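ThiJ/PfpI domain protein (Brachyspira murdochii, PDB 4HCJ) is of unknown function but belongs to the DJ-1/PfpI family of alpha-beta-alpha sandwich proteins, binds magnesium ions and may be a hydrolase. Local coordinates at residues Ile82-Trp85 / Arg89-Gly92; Lys102-Ile107 / Val112-Ala117. All coordinates share one frame; numbering follows the deposited sequence.

Contact 1 (Ile82-Trp85 / Arg89-Gly92)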
ATOM      1  N   ILE A  82      -4.330   3.226  11.383  1.00  8.11           N
ATOM      2  CA  ILE A  82      -4.295   2.406  12.584  1.00  9.31           C
ATOM      3  C   ILE A  82      -5.605   1.646  12.776  1.00  8.87           C
ATOM      4  O   ILE A  82      -5.612   0.519  13.260  1.00  9.79           O
ATOM      5  CB  ILE A  82      -3.916   3.250  13.816  1.00 12.02           C
ATOM      6  CG1 ILE A  82      -2.504   3.822  13.639  1.00 14.01           C
ATOM      7  CG2 ILE A  82      -3.992   2.432  15.096  1.00 14.72           C
ATOM      8  CD1 ILE A  82      -2.150   4.937  14.609  1.00 18.71           C
ATOM      9  N   THR A  83      -6.706   2.251  12.325  1.00  9.33           N
ATOM     10  CA  THR A  83      -8.024   1.627  12.391  1.00 11.13           C
ATOM     11  C   THR A  83      -8.139   0.370  11.524  1.00 10.37           C
ATOM     12  O   THR A  83      -9.042  -0.425  11.717  1.00 12.97           O
ATOM     13  CB  THR A  83      -9.157   2.631  12.005  1.00 13.10           C
ATOM     14  OG1 THR A  83      -9.084   2.961  10.609  1.00 12.68           O
ATOM     15  CG2 THR A  83      -9.039   3.907  12.848  1.00 15.57           C
ATOM     16  N   LEU A  84      -7.223   0.203  10.567  1.00  8.35           N
ATOM     17  CA  LEU A  84      -7.226  -0.921   9.629  1.00  8.17           C
ATOM     18  C   LEU A  84      -6.175  -1.981   9.944  1.00  7.25           C
ATOM     19  O   LEU A  84      -6.147  -3.027   9.301  1.00  7.30           O
ATOM     20  CB  LEU A  84      -6.968  -0.401   8.219  1.00  9.61           C
ATOM     21  CG  LEU A  84      -7.961   0.629   7.679  1.00 12.41           C
ATOM     22  CD1 LEU A  84      -7.535   1.111   6.291  1.00 13.43           C
ATOM     23  CD2 LEU A  84      -9.357   0.044   7.650  1.00 13.96           C
ATOM     24  N   TRP A  85      -5.321  -1.729  10.928  1.00  7.25           N
ATOM     25  CA  TRP A  85      -4.208  -2.620  11.201  1.00  6.80           C
ATOM     26  C   TRP A  85      -4.629  -4.037  11.569  1.00  7.26           C
ATOM     27  O   TRP A  85      -3.963  -5.015  11.185  1.00  7.79           O
ATOM     28  CB  TRP A  85      -3.368  -2.036  12.315  1.00  6.99           C
ATOM     29  CG  TRP A  85      -2.444  -0.955  11.912  1.00  6.12           C
ATOM     30  CD1 TRP A  85      -2.246  -0.432  10.653  1.00  6.13           C
ATOM     31  CD2 TRP A  85      -1.539  -0.275  12.777  1.00  6.44           C
ATOM     32  NE1 TRP A  85      -1.268   0.544  10.690  1.00  6.34           N
ATOM     33  CE2 TRP A  85      -0.808   0.643  11.984  1.00  6.61           C
ATOM     34  CE3 TRP A  85      -1.268  -0.356  14.149  1.00  7.66           C
ATOM     35  CZ2 TRP A  85       0.187   1.454  12.524  1.00  7.58           C
ATOM     36  CZ3 TRP A  85      -0.286   0.450  14.675  1.00  8.29           C
ATOM     37  CH2 TRP A  85       0.430   1.342  13.866  1.00  8.43           C
ATOM     38  N   ARG A  89     -10.208  -7.748   6.712  1.00  6.98           N
ATOM     39  CA  ARG A  89     -10.425  -7.462   5.293  1.00  7.41           C
ATOM     40  C   ARG A  89      -9.164  -6.911   4.639  1.00  7.00           C
ATOM     41  O   ARG A  89      -8.818  -7.309   3.533  1.00  7.65           O
ATOM     42  CB  ARG A  89     -11.573  -6.466   5.089  1.00  8.25           C
ATOM     43  CG  ARG A  89     -12.903  -6.916   5.657  1.00  9.47           C
ATOM     44  CD  ARG A  89     -13.887  -5.774   5.665  1.00 11.13           C
ATOM     45  NE  ARG A  89     -13.478  -4.767   6.635  1.00 10.50           N
ATOM     46  CZ  ARG A  89     -14.125  -3.629   6.803  1.00  9.98           C
ATOM     47  NH1 ARG A  89     -15.178  -3.322   6.026  1.00 11.60           N
ATOM     48  NH2 ARG A  89     -13.698  -2.774   7.720  1.00  9.93           N
ATOM     49  N   THR A  90      -8.490  -5.968   5.291  1.00  6.35           N
ATOM     50  CA  THR A  90      -7.292  -5.394   4.695  1.00  6.26           C
ATOM     51  C   THR A  90      -6.156  -6.417   4.692  1.00  6.37           C
ATOM     52  O   THR A  90      -5.419  -6.530   3.724  1.00  6.65           O
ATOM     53  CB  THR A  90      -6.885  -4.116   5.421  1.00  6.80           C
ATOM     54  OG1 THR A  90      -6.702  -4.433   6.797  1.00  7.16           O
ATOM     55  CG2 THR A  90      -7.962  -3.030   5.262  1.00  7.25           C
ATOM     56  N   GLN A  91      -6.051  -7.187   5.771  1.00  6.37           N
ATOM     57  CA  GLN A  91      -5.080  -8.279   5.796  1.00  6.57           C
ATOM     58  C   GLN A  91      -5.401  -9.302   4.716  1.00  6.84           C
ATOM     59  O   GLN A  91      -4.506  -9.826   4.047  1.00  7.13           O
ATOM     60  CB  GLN A  91      -5.054  -8.942   7.174  1.00  7.02           C
ATOM     61  CG  GLN A  91      -4.572  -8.028   8.281  1.00  7.39           C
ATOM     62  CD  GLN A  91      -4.699  -8.653   9.643  1.00  8.60           C
ATOM     63  OE1 GLN A  91      -4.932  -9.849   9.778  1.00 11.66           O
ATOM     64  NE2 GLN A  91      -4.578  -7.834  10.668  1.00  8.47           N
ATOM     65  N   GLY A  92      -6.691  -9.569   4.525  1.00  7.01           N
ATOM     66  CA  GLY A  92      -7.125 -10.511   3.515  1.00  7.60           C
ATOM     67  C   GLY A  92      -6.739 -10.053   2.114  1.00  7.28           C
ATOM     68  O   GLY A  92      -6.351 -10.867   1.281  1.00  7.66           O
TER

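Contact 2 (Lys102-Ile107 / Val112-Ala117)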
ATOM      1  N   LYS A 102       0.689 -10.918  -7.516  1.00 10.02           N
ATOM      2  CA  LYS A 102       0.676  -9.485  -7.784  1.00  8.86           C
ATOM      3  C   LYS A 102       1.700  -8.772  -6.908  1.00  7.67           C
ATOM      4  O   LYS A 102       2.289  -9.349  -5.988  1.00  8.16           O
ATOM      5  CB  LYS A 102      -0.692  -8.882  -7.466  1.00 10.98           C
ATOM      6  CG  LYS A 102      -1.880  -9.581  -8.078  1.00 14.70           C
ATOM      7  CD  LYS A 102      -1.933  -9.452  -9.564  1.00 17.46           C
ATOM      8  CE  LYS A 102      -3.138 -10.222 -10.079  1.00 18.94           C
ATOM      9  NZ  LYS A 102      -3.740  -9.632 -11.263  1.00 16.97           N
ATOM     10  N   ILE A 103       1.920  -7.505  -7.211  1.00  7.21           N
ATOM     11  CA  ILE A 103       2.781  -6.680  -6.371  1.00  7.37           C
ATOM     12  C   ILE A 103       1.995  -6.238  -5.133  1.00  6.66           C
ATOM     13  O   ILE A 103       0.827  -5.826  -5.235  1.00  6.77           O
ATOM     14  CB  ILE A 103       3.322  -5.470  -7.161  1.00 10.21           C
ATOM     15  CG1 ILE A 103       4.194  -5.927  -8.356  1.00 13.98           C
ATOM     16  CG2 ILE A 103       4.024  -4.450  -6.251  1.00 12.69           C
ATOM     17  CD1 ILE A 103       4.997  -7.205  -8.233  1.00 18.72           C
ATOM     18  N   VAL A 104       2.632  -6.356  -3.975  1.00  6.17           N
ATOM     19  CA  VAL A 104       2.039  -5.951  -2.716  1.00  5.92           C
ATOM     20  C   VAL A 104       2.950  -4.890  -2.124  1.00  5.69           C
ATOM     21  O   VAL A 104       4.112  -5.189  -1.766  1.00  6.00           O
ATOM     22  CB  VAL A 104       1.849  -7.141  -1.757  1.00  6.76           C
ATOM     23  CG1 VAL A 104       1.056  -6.696  -0.541  1.00  7.40           C
ATOM     24  CG2 VAL A 104       1.149  -8.301  -2.463  1.00  8.35           C
ATOM     25  N   ALA A 105       2.442  -3.668  -2.024  1.00  5.43           N
ATOM     26  CA  ALA A 105       3.280  -2.546  -1.645  1.00  5.54           C
ATOM     27  C   ALA A 105       2.652  -1.804  -0.477  1.00  5.12           C
ATOM     28  O   ALA A 105       1.423  -1.678  -0.419  1.00  5.75           O
ATOM     29  CB  ALA A 105       3.484  -1.610  -2.834  1.00  6.39           C
ATOM     30  N   GLY A 106       3.466  -1.294   0.431  1.00  5.05           N
ATOM     31  CA  GLY A 106       2.972  -0.492   1.527  1.00  5.33           C
ATOM     32  C   GLY A 106       3.938   0.617   1.856  1.00  5.19           C
ATOM     33  O   GLY A 106       5.162   0.460   1.720  1.00  5.51           O
ATOM     34  N   ILE A 107       3.393   1.716   2.352  1.00  4.96           N
ATOM     35  CA  ILE A 107       4.183   2.864   2.728  1.00  5.32           C
ATOM     36  C   ILE A 107       3.763   3.366   4.092  1.00  5.32           C
ATOM     37  O   ILE A 107       2.574   3.415   4.428  1.00  5.66           O
ATOM     38  CB  ILE A 107       4.139   3.977   1.635  1.00  5.84           C
ATOM     39  CG1 ILE A 107       4.975   5.191   2.048  1.00  6.11           C
ATOM     40  CG2 ILE A 107       2.706   4.355   1.248  1.00  6.06           C
ATOM     41  CD1 ILE A 107       5.300   6.144   0.900  1.00  6.77           C
ATOM     42  N   VAL A 112       2.187  -1.937   8.320  1.00  5.38           N
ATOM     43  CA  VAL A 112       1.714  -2.725   9.449  1.00  5.60           C
ATOM     44  C   VAL A 112       0.593  -3.697   9.060  1.00  5.27           C
ATOM     45  O   VAL A 112       0.509  -4.792   9.606  1.00  5.84           O
ATOM     46  CB  VAL A 112       1.340  -1.842  10.641  1.00  6.10           C
ATOM     47  CG1 VAL A 112       0.788  -2.676  11.798  1.00  6.65           C
ATOM     48  CG2 VAL A 112       2.548  -1.031  11.084  1.00  7.01           C
ATOM     49  N   ILE A 113      -0.269  -3.310   8.114  1.00  5.34           N
ATOM     50  CA  ILE A 113      -1.304  -4.229   7.651  1.00  5.93           C
ATOM     51  C   ILE A 113      -0.655  -5.488   7.080  1.00  5.72           C
ATOM     52  O   ILE A 113      -1.083  -6.615   7.346  1.00  6.00           O
ATOM     53  CB  ILE A 113      -2.213  -3.572   6.607  1.00  6.15           C
ATOM     54  CG1 ILE A 113      -3.011  -2.424   7.254  1.00  7.08           C
ATOM     55  CG2 ILE A 113      -3.158  -4.592   5.965  1.00  6.80           C
ATOM     56  CD1 ILE A 113      -3.729  -1.523   6.244  1.00  7.86           C
HETATM   57  N   MSE A 114       0.357  -5.286   6.240  1.00  5.51           N
HETATM   58  CA  MSE A 114       1.084  -6.399   5.637  1.00  6.11           C
HETATM   59  C   MSE A 114       1.785  -7.273   6.693  1.00  5.82           C
HETATM   60  O   MSE A 114       1.736  -8.515   6.624  1.00  6.25           O
HETATM   61  CB  MSE A 114       2.070  -5.852   4.608  1.00  6.18           C
HETATM   62  CG  MSE A 114       1.352  -5.186   3.421  1.00  6.39           C
HETATM   63 SE   MSE A 114       2.454  -3.949   2.400  0.92  5.14          SE
HETATM   64  CE  MSE A 114       3.854  -5.144   1.767  1.00  7.17           C
ATOM     65  N   ALA A 115       2.402  -6.624   7.679  1.00  5.65           N
ATOM     66  CA  ALA A 115       3.056  -7.360   8.746  1.00  6.26           C
ATOM     67  C   ALA A 115       2.040  -8.213   9.503  1.00  5.86           C
ATOM     68  O   ALA A 115       2.275  -9.396   9.775  1.00  6.46           O
ATOM     69  CB  ALA A 115       3.748  -6.395   9.691  1.00  6.97           C
ATOM     70  N   ASN A 116       0.910  -7.604   9.849  1.00  6.32           N
ATOM     71  CA  ASN A 116      -0.127  -8.296  10.606  1.00  6.68           C
ATOM     72  C   ASN A 116      -0.800  -9.413   9.808  1.00  6.93           C
ATOM     73  O   ASN A 116      -1.308 -10.364  10.396  1.00  8.36           O
ATOM     74  CB  ASN A 116      -1.161  -7.310  11.121  1.00  6.95           C
ATOM     75  CG  ASN A 116      -0.646  -6.436  12.250  1.00  7.30           C
ATOM     76  OD1 ASN A 116       0.450  -6.645  12.766  1.00  9.01           O
ATOM     77  ND2 ASN A 116      -1.448  -5.463  12.651  1.00  7.72           N
ATOM     78  N   ALA A 117      -0.785  -9.311   8.483  1.00  7.07           N
ATOM     79  CA  ALA A 117      -1.290 -10.362   7.602  1.00  7.75           C
ATOM     80  C   ALA A 117      -0.323 -11.547   7.491  1.00  8.06           C
ATOM     81  O   ALA A 117      -0.642 -12.543   6.828  1.00  9.12           O
ATOM     82  CB  ALA A 117      -1.540  -9.798   6.213  1.00  8.02           C
TER

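Contact 1 (Ile82-Trp85 / Arg89-Gly92)
Q91 and T90 meet the backbone carbonyls of W85 and L84, a good example of how polar side chains on a helix can secure the loop that leads into it. Q91 does so most clearly: Q91 NE2 gives an N-H to W85 O at 2.9 Å, bent to 151°, with the acceptor lying in the amide plane and the donor 18° off the carbonyl plane. From beside its backbone N (chi1 -65°) the Q91 chain runs out extended, carrying the amide across to the loop. Cutting Q91 back to an alanine is likely to take one amide N-H from W85 O, which N116 ND2 also reaches, and to leave the loop less firmly tied. T90 OG1 lies 2.9 Å from L84 O and also has D87 O within reach. The close-packed part, at L84 and T90, combines this polar approach with apolar packing: T90 CG2 touches both L84 CB and L84 CD2, at 4.1 Å each, the two side chains crossing near a right angle. Toward solvent the contact thins to partly exposed Q91. Helix 110-116 backs the inner side, I113 packing on L84 and T90, V112 on W85, while F62 also touches T90.

Contact 2 (Lys102-Ile107 / Val112-Ala117)
V104, held in the sheet by backbone hydrogen bonds to N152 and V154, offers its carbonyl oxygen to the methyl end of M114, with M114 CE 3.5 Å from V104 O. M114, present as selenomethionine, exemplifies how one flexible side chain can bridge helix and strand. Its CG leaves anti to the carbonyl carbon, the chain reaches toward the sheet, and a bend at chi3 (61°) turns the methyl back toward V104. M114 SE thus settles over the face of the A105-G106 peptide, 3.5 Å from G106 N and 3.6 Å from A105 C. G106 makes this possible by having no CB, since one there would clash with the selenium. M114 CE also rests 3.9 Å from V104 CG1, the branch brought round by lying anti to the backbone N (chi1 -172°). The link between the two pieces is therefore van der Waals packing, and every touching residue is buried. Strand and helix directions differ by 127°, as the chain doubles back after 103-107, where DJ-1/PfpI relatives place their nucleophile elbow. Strands 72-75 and 153-156 flank the strand, F75 also touches M114, and A105 and I107 pack on F165 of helix 162-174.

In the fold
Both contacts are mostly buried, but contact 2 lies deeper, its centre about 6 Å from the centre of the chain, and joins the central sheet to helix 110-116 by van der Waals packing of M114 on V104 and the A105-G106 peptide. Contact 1, centred about 11 Å out, has a partly exposed edge, and there backbone carbonyls of a loop are met by polar side chains. Different elements are held in each, yet helix 110-116 is common ground: one side of it turns M114 to the strand, while V112, I113 and N116 pack against contact 1. Along the chain the contacts follow in series, helix 88-99 leading into strand 103-107.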